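MutT/nudix family protein (Streptococcus pneumoniae, PDB 4HFQ) hydrolyses UDP-X compounds, including precursors of peptidoglycan biosynthesis, as a Nudix-family UDP-sugar diphosphatase. Local coordinates at residues 12-15 and 16-20; 107-110 and 111-115; 176-179 and 180-183. All coordinates share one frame; numbering follows the deposited sequence.

Interaction 1: 12-15 and 16-20; sequences RMIA and ITDTG
The guanidinium of Arg12 lies across the side chain of Ile16. Ile16 CG1 sits over the centre of one face, 3.6 Å from Arg12 CZ. Ile16 CD1 reaches further out, 3.7 Å from Arg12 NE. The two side chains cross at about a right angle. Arg12 sends CG anti to its backbone N (chi1 -179°), then bends at chi2 (65°), and this brings the flat group forward over Ile16. NH2 makes salt bridges to Asp35 and Glu101 of the second subunit, and NH1 a weak hydrogen bond to Val102 O of that subunit. The other flat group is the Asp18 carboxylate. It lies alongside Ile14 and points the same way, with OD2 3.5 Å from Ile14 CG2. Its OD1 is held by a salt bridge to Arg37 on helix 27-47. Two threonines fold back on the helix. In the conformer described, Thr17 OG1 donates to Met13 O at 2.8 Å, and the N-H of Thr17 reaches the same oxygen at 3.0 Å from the other face of its plane. Thr19, two residues on, repeats this: its OG1 meets Ala15 O at 2.8 Å, shared with Thr19 N. All this lies on helix 3-23 of the N-terminal helical region, where Met13 and Thr17 pack on Leu40 and Arg12, Met13, Ala15 and Ile16 face the second subunit. The threonine hydroxyls find acceptors within their own helix, which in this conformer satisfies the polar atom of the buried Thr17. The charge of Arg12 is paired across the subunit interface, and the acids around it would probably stabilise its positive form.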
loop_
_atom_site.group_PDB
_atom_site.type_symbol
_atom_site.label_atom_id
_atom_site.label_comp_id
_atom_site.label_asym_id
_atom_site.label_seq_id
_atom_site.Cartn_x
_atom_site.Cartn_y
_atom_site.Cartn_z
ATOM N N ARG A 12 -5.923 -2.242 -10.523
ATOM C CA ARG A 12 -6.866 -2.912 -9.645
ATOM C C ARG A 12 -7.255 -4.305 -10.158
ATOM O O ARG A 12 -7.306 -5.284 -9.392
ATOM C CB ARG A 12 -8.105 -2.031 -9.430
ATOM C CG ARG A 12 -9.134 -2.648 -8.517
ATOM C CD ARG A 12 -8.633 -2.813 -7.090
ATOM N NE ARG A 12 -9.633 -3.510 -6.293
ATOM C CZ ARG A 12 -9.362 -4.352 -5.303
ATOM N NH1 ARG A 12 -8.100 -4.594 -4.902
ATOM N NH2 ARG A 12 -10.371 -4.969 -4.701
ATOM N N MET A 13 -7.516 -4.411 -11.459
ATOM C CA MET A 13 -7.892 -5.712 -12.017
ATOM C C MET A 13 -6.760 -6.724 -11.961
ATOM O O MET A 13 -7.006 -7.916 -11.688
ATOM C CB MET A 13 -8.387 -5.540 -13.444
ATOM C CG MET A 13 -9.715 -4.820 -13.480
ATOM S SD MET A 13 -10.600 -4.909 -15.041
ATOM C CE MET A 13 -9.519 -3.900 -16.029
ATOM N N ILE A 14 -5.518 -6.277 -12.136
ATOM C CA ILE A 14 -4.382 -7.165 -11.933
ATOM C C ILE A 14 -4.386 -7.681 -10.490
ATOM O O ILE A 14 -4.241 -8.882 -10.245
ATOM C CB ILE A 14 -3.040 -6.470 -12.277
ATOM C CG1 ILE A 14 -2.927 -6.256 -13.796
ATOM C CG2 ILE A 14 -1.860 -7.279 -11.732
ATOM C CD1 ILE A 14 -1.885 -5.237 -14.214
ATOM N N ALA A 15 -4.590 -6.788 -9.529
ATOM C CA ALA A 15 -4.575 -7.190 -8.133
ATOM C C ALA A 15 -5.683 -8.189 -7.787
ATOM O O ALA A 15 -5.430 -9.176 -7.091
ATOM C CB ALA A 15 -4.639 -5.965 -7.239
ATOM N N ILE A 16 -6.903 -7.968 -8.280
ATOM C CA ILE A 16 -8.004 -8.874 -7.999
ATOM C C ILE A 16 -7.752 -10.250 -8.609
ATOM O O ILE A 16 -7.947 -11.286 -7.948
ATOM C CB ILE A 16 -9.355 -8.308 -8.502
ATOM C CG1 ILE A 16 -9.713 -6.983 -7.802
ATOM C CG2 ILE A 16 -10.429 -9.365 -8.264
ATOM C CD1 ILE A 16 -10.834 -6.195 -8.483
ATOM N N THR A 17 -7.304 -10.248 -9.858
ATOM C CA THR A 17 -7.047 -11.476 -10.578
ATOM C C THR A 17 -5.942 -12.298 -9.906
ATOM O O THR A 17 -6.056 -13.525 -9.776
ATOM C CB THR A 17 -6.725 -11.145 -12.045
ATOM O OG1 THR A 17 -7.845 -10.466 -12.640
ATOM C CG2 THR A 17 -6.437 -12.412 -12.811
ATOM N N ASP A 18 -4.896 -11.628 -9.434
ATOM C CA ASP A 18 -3.814 -12.282 -8.718
ATOM C C ASP A 18 -4.274 -12.840 -7.374
ATOM O O ASP A 18 -3.891 -13.942 -6.990
ATOM C CB ASP A 18 -2.626 -11.323 -8.625
ATOM C CG ASP A 18 -1.986 -11.087 -10.018
ATOM O OD1 ASP A 18 -2.442 -11.701 -11.014
ATOM O OD2 ASP A 18 -1.040 -10.311 -10.126
ATOM N N THR A 19 -5.147 -12.099 -6.696
ATOM C CA THR A 19 -5.733 -12.579 -5.449
ATOM C C THR A 19 -6.570 -13.837 -5.715
ATOM O O THR A 19 -6.485 -14.811 -4.955
ATOM C CB THR A 19 -6.574 -11.465 -4.806
ATOM O OG1 THR A 19 -5.736 -10.330 -4.569
ATOM C CG2 THR A 19 -7.181 -11.912 -3.487
ATOM N N GLY A 20 -7.331 -13.837 -6.813
ATOM C CA GLY A 20 -8.083 -15.035 -7.213
ATOM C C GLY A 20 -7.159 -16.225 -7.459
ATOM O O GLY A 20 -7.436 -17.322 -6.981
#

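Interaction 2: 107-110 and 111-115; sequences TENI and LKEIE. With SO4 (sulfate ion), chain H.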
loop_
_atom_site.group_PDB
_atom_site.type_symbol
_atom_site.label_atom_id
_atom_site.label_comp_id
_atom_site.label_asym_id
_atom_site.label_seq_id
_atom_site.Cartn_x
_atom_site.Cartn_y
_atom_site.Cartn_z
ATOM N N THR A 107 12.107 1.170 9.691
ATOM C CA THR A 107 13.187 2.099 10.030
ATOM C C THR A 107 14.546 1.545 9.605
ATOM O O THR A 107 15.409 2.297 9.157
ATOM C CB THR A 107 13.192 2.521 11.509
ATOM O OG1 THR A 107 13.475 1.388 12.344
ATOM C CG2 THR A 107 11.867 3.186 11.909
ATOM N N GLU A 108 14.749 0.231 9.735
ATOM C CA GLU A 108 16.016 -0.359 9.296
ATOM C C GLU A 108 16.203 -0.156 7.798
ATOM O O GLU A 108 17.311 0.125 7.330
ATOM C CB GLU A 108 16.088 -1.840 9.643
ATOM C CG GLU A 108 16.290 -2.092 11.122
ATOM C CD GLU A 108 15.935 -3.499 11.551
ATOM O OE1 GLU A 108 15.525 -4.345 10.717
ATOM O OE2 GLU A 108 16.061 -3.754 12.783
ATOM N N ASN A 109 15.124 -0.265 7.032
ATOM C CA ASN A 109 15.196 -0.035 5.596
ATOM C C ASN A 109 15.643 1.380 5.260
ATOM O O ASN A 109 16.533 1.554 4.430
ATOM C CB ASN A 109 13.842 -0.341 4.948
ATOM C CG ASN A 109 13.776 -1.740 4.375
ATOM O OD1 ASN A 109 14.596 -2.102 3.553
ATOM N ND2 ASN A 109 12.781 -2.531 4.797
ATOM N N ILE A 110 15.079 2.393 5.918
ATOM C CA ILE A 110 15.480 3.754 5.566
ATOM C C ILE A 110 16.915 4.032 6.007
ATOM O O ILE A 110 17.646 4.693 5.284
ATOM C CB ILE A 110 14.479 4.861 6.008
ATOM C CG1 ILE A 110 14.802 6.187 5.297
ATOM C CG2 ILE A 110 14.466 5.072 7.522
ATOM C CD1 ILE A 110 14.929 6.093 3.784
ATOM N N LEU A 111 17.327 3.509 7.161
ATOM C CA LEU A 111 18.707 3.722 7.597
ATOM C C LEU A 111 19.701 3.061 6.651
ATOM O O LEU A 111 20.762 3.643 6.356
ATOM C CB LEU A 111 18.915 3.225 9.027
ATOM C CG LEU A 111 18.115 4.048 10.037
ATOM C CD1 LEU A 111 18.257 3.462 11.438
ATOM C CD2 LEU A 111 18.525 5.521 10.014
ATOM N N LYS A 112 19.383 1.860 6.184
ATOM C CA LYS A 112 20.233 1.145 5.239
ATOM C C LYS A 112 20.375 1.958 3.953
ATOM O O LYS A 112 21.496 2.178 3.459
ATOM C CB LYS A 112 19.660 -0.254 4.959
ATOM C CG LYS A 112 20.421 -1.058 3.911
ATOM C CD LYS A 112 19.815 -2.452 3.783
ATOM C CE LYS A 112 20.618 -3.353 2.858
ATOM N NZ LYS A 112 20.353 -3.001 1.446
ATOM N N GLU A 113 19.261 2.456 3.431
ATOM C CA GLU A 113 19.286 3.209 2.183
ATOM C C GLU A 113 19.978 4.552 2.343
ATOM O O GLU A 113 20.750 4.946 1.465
ATOM C CB GLU A 113 17.895 3.294 1.563
ATOM C CG GLU A 113 17.443 1.869 1.282
ATOM C CD GLU A 113 16.043 1.721 0.760
ATOM O OE1 GLU A 113 15.412 2.732 0.439
ATOM O OE2 GLU A 113 15.579 0.565 0.667
ATOM N N ILE A 114 19.781 5.229 3.470
ATOM C CA ILE A 114 20.551 6.457 3.736
ATOM C C ILE A 114 22.063 6.162 3.694
ATOM O O ILE A 114 22.831 6.889 3.049
ATOM C CB ILE A 114 20.194 7.074 5.085
ATOM C CG1 ILE A 114 18.773 7.656 5.065
ATOM C CG2 ILE A 114 21.205 8.179 5.447
ATOM C CD1 ILE A 114 18.255 7.930 6.463
ATOM N N GLU A 115 22.503 5.097 4.352
ATOM C CA GLU A 115 23.949 4.835 4.396
ATOM C C GLU A 115 24.480 4.493 3.008
ATOM O O GLU A 115 25.537 4.995 2.597
ATOM C CB GLU A 115 24.296 3.726 5.393
ATOM C CG GLU A 115 25.804 3.598 5.638
ATOM C CD GLU A 115 26.154 2.706 6.816
ATOM O OE1 GLU A 115 25.244 2.159 7.455
ATOM O OE2 GLU A 115 27.356 2.531 7.103
HETATM S S SO4 H . 20.887 -7.025 1.409
HETATM O O1 SO4 H . 20.708 -8.037 0.346
HETATM O O2 SO4 H . 21.748 -5.925 0.898
HETATM O O3 SO4 H . 19.558 -6.492 1.770
HETATM O O4 SO4 H . 21.546 -7.640 2.575
HETATM O O HOH W 1 16.926 -1.509 2.086
#
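Glu113 runs back beside Asn109, one helical turn earlier, and the atoms nearest its backbone pass the Asn109 carbonyl oxygen. CB lies 3.6 Å from Asn109 O. CG comes closer, 3.3 Å from the same oxygen, because chi1 of -61° places it beside the backbone N. From CG the chain is extended, and CD passes Asn109 O more loosely. At the tip, OE2 stands 4.1 Å from Asn109 OD1. The two side chains point the same way, with amide and carboxylate planes 63° apart. A water joins them: it donates to Asn109 OD1 at 2.8 Å and to Glu113 OE2 at 2.9 Å. Asn109 OD1 also accepts from Glu101 N, which ties the helix to the loop before it. Helix 106-118 is the helix of the Nudix motif. Lys112, Glu113, Ile114 and Glu116 fall on the R-E-U-x-E positions of the Nudix signature, with lysine in the place of arginine. Ile114 faces the sheet side. Its CG1 rests 3.2 Å from Ile110 O, and its CD1 meets Ile110 CG1 at 4.0 Å. Both touch Ala74 of strand 69-78; on strand 120-132 Ile110 meets Val124 and Ile114 meets Ala122, and both also reach strand 143-153. Lys112 leaves the helix by another side. Its CB lies close to Glu108 O, then the chain runs straight outward and turns only at chi4. There NZ makes a salt bridge to Glu116, and a weak hydrogen bond of 3.3 Å runs from Lys112 NZ to sulfate O2. Tyr104 OH also holds that sulfate, which probably came from the crystallisation liquor.

Interaction 3: 176-179 and 180-183; sequences NLSE and KRIT. With EDO (1,2-ethanediol), chain C.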
loop_
_atom_site.group_PDB
_atom_site.type_symbol
_atom_site.label_atom_id
_atom_site.label_comp_id
_atom_site.label_asym_id
_atom_site.label_seq_id
_atom_site.Cartn_x
_atom_site.Cartn_y
_atom_site.Cartn_z
ATOM N N ASN A 176 14.950 20.233 -10.258
ATOM C CA ASN A 176 14.014 19.377 -10.980
ATOM C C ASN A 176 13.944 18.002 -10.323
ATOM O O ASN A 176 14.929 17.275 -10.222
ATOM C CB ASN A 176 14.350 19.268 -12.462
ATOM C CG ASN A 176 15.729 18.712 -12.705
ATOM O OD1 ASN A 176 15.899 17.759 -13.464
ATOM N ND2 ASN A 176 16.724 19.305 -12.066
ATOM N N LEU A 177 12.742 17.681 -9.887
ATOM C CA LEU A 177 12.473 16.512 -9.061
ATOM C C LEU A 177 12.123 15.292 -9.872
ATOM O O LEU A 177 11.517 15.382 -10.944
ATOM C CB LEU A 177 11.327 16.814 -8.112
ATOM C CG LEU A 177 11.552 17.976 -7.145
ATOM C CD1 LEU A 177 10.309 18.276 -6.343
ATOM C CD2 LEU A 177 12.732 17.698 -6.230
ATOM N N SER A 178 12.512 14.135 -9.348
ATOM C CA SER A 178 12.108 12.852 -9.908
ATOM C C SER A 178 10.714 12.574 -9.351
ATOM O O SER A 178 10.561 12.018 -8.259
ATOM C CB SER A 178 13.098 11.780 -9.466
ATOM O OG SER A 178 12.716 10.502 -9.955
ATOM N N GLU A 179 9.689 12.986 -10.088
ATOM C CA GLU A 179 8.346 13.084 -9.554
ATOM C C GLU A 179 7.725 11.742 -9.162
ATOM O O GLU A 179 6.887 11.707 -8.264
ATOM C CB GLU A 179 7.432 13.843 -10.508
ATOM C CG GLU A 179 7.773 15.331 -10.556
ATOM C CD GLU A 179 6.809 16.147 -11.380
ATOM O OE1 GLU A 179 6.756 15.915 -12.601
ATOM O OE2 GLU A 179 6.119 17.030 -10.809
ATOM N N LYS A 180 8.155 10.652 -9.793
ATOM C CA LYS A 180 7.653 9.326 -9.412
ATOM C C LYS A 180 8.148 8.941 -8.028
ATOM O O LYS A 180 7.572 8.046 -7.397
ATOM C CB LYS A 180 8.063 8.270 -10.443
ATOM C CG LYS A 180 7.536 8.516 -11.857
ATOM C CD LYS A 180 6.053 8.220 -11.991
ATOM C CE LYS A 180 5.615 8.545 -13.414
ATOM N NZ LYS A 180 4.382 7.825 -13.816
ATOM N N ARG A 181 9.176 9.642 -7.540
ATOM C CA ARG A 181 9.756 9.402 -6.208
ATOM C C ARG A 181 9.374 10.437 -5.167
ATOM O O ARG A 181 9.159 10.089 -3.996
ATOM C CB ARG A 181 11.280 9.301 -6.294
ATOM C CG ARG A 181 11.728 8.175 -7.198
ATOM C CD ARG A 181 13.226 8.155 -7.413
ATOM N NE ARG A 181 13.507 7.231 -8.499
ATOM C CZ ARG A 181 14.606 7.236 -9.237
ATOM N NH1 ARG A 181 15.572 8.102 -8.982
ATOM N NH2 ARG A 181 14.756 6.348 -10.216
ATOM N N ILE A 182 9.274 11.705 -5.574
ATOM C CA ILE A 182 8.840 12.767 -4.684
ATOM C C ILE A 182 8.419 13.954 -5.527
ATOM O O ILE A 182 9.043 14.225 -6.562
ATOM C CB ILE A 182 9.941 13.171 -3.649
ATOM C CG1 ILE A 182 9.314 13.792 -2.396
ATOM C CG2 ILE A 182 11.020 14.069 -4.281
ATOM C CD1 ILE A 182 8.511 12.829 -1.527
ATOM N N THR A 183 7.366 14.632 -5.099
ATOM C CA THR A 183 6.899 15.820 -5.825
ATOM C C THR A 183 7.105 17.086 -4.998
ATOM O O THR A 183 7.260 17.041 -3.772
ATOM C CB THR A 183 5.409 15.733 -6.226
ATOM O OG1 THR A 183 4.591 15.840 -5.057
ATOM C CG2 THR A 183 5.081 14.428 -6.963
HETATM C C1 EDO C . 10.807 12.044 -13.242
HETATM O O1 EDO C . 10.125 13.287 -12.997
HETATM C C2 EDO C . 9.977 10.854 -12.765
HETATM O O2 EDO C . 10.576 10.166 -11.653
#
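Ser178 and Arg181 are brought together by their first torsions. Ser178 sets OG opposite its backbone N (chi1 178°). Arg181 has CG beside its own N (chi1 -60°) and then runs extended to NE. The Arg181 side chain therefore passes the hydroxyl: Ser178 OG is 3.5 Å from Arg181 CD and lies over one face of the guanidinium, 3.8 Å from Arg181 CZ. This is contact without a hydrogen bond. The backbone turns here. Ser178 O accepts from Arg181 N at 2.8 Å and from Ile182 N at 3.0 Å. The first donor stands 39° out of the carbonyl plane. Its i to i+3 bond, with Glu179 and Lys180 both in helical conformation, makes a type I beta turn, and the bond from Ile182 N adds an i to i+4 link. The turn is closed further by a CA-H...O contact, Glu179 CA to Ile182 O at 3.3 Å. A 1,2-ethanediol, probably from the crystallisation liquor, bridges atoms of Leu177, Ser178, Glu179 and Lys180. Its O1 accepts from Glu179 N at 3.0 Å and donates to Leu177 O. Its O2 accepts from Lys180 N at 3.1 Å and shares a hydrogen bond of 2.8 Å with Ser178 OG. Two backbone N-H groups of the turn thus gain acceptors. Arg181 NH1 goes on to a salt bridge with Glu90. Lys180 NZ donates to Leu138 O and to Lys60 O and Glu57 O of the second subunit. The turn lies between strand 163-170 and helix 184-194. Ile182 packs on Leu95 of strand 93-99, Leu177 and Ile182 both touch Ile187 of helix 184-194, and Thr183 N-caps that helix.

From the N terminus, interaction 1 comes first, on helix 3-23, which packs against helix 27-47 and the second subunit. In the Nudix domain, interaction 2 lies on helix 106-118, packed on the sheet, and interaction 3 leads from strand 163-170 into helix 184-194. Each pairs adjoining pieces of chain: successive turns of one helix in interactions 1 and 2, a beta turn in interaction 3. None closes a long loop, and none nests in or crosses another. The centres of interactions 1 and 2 are about 31 Å apart; interactions 2 and 3 approach within about 10 Å at their nearest atoms. Glu101 serves interaction 2 within its chain and interaction 1 across the dimer.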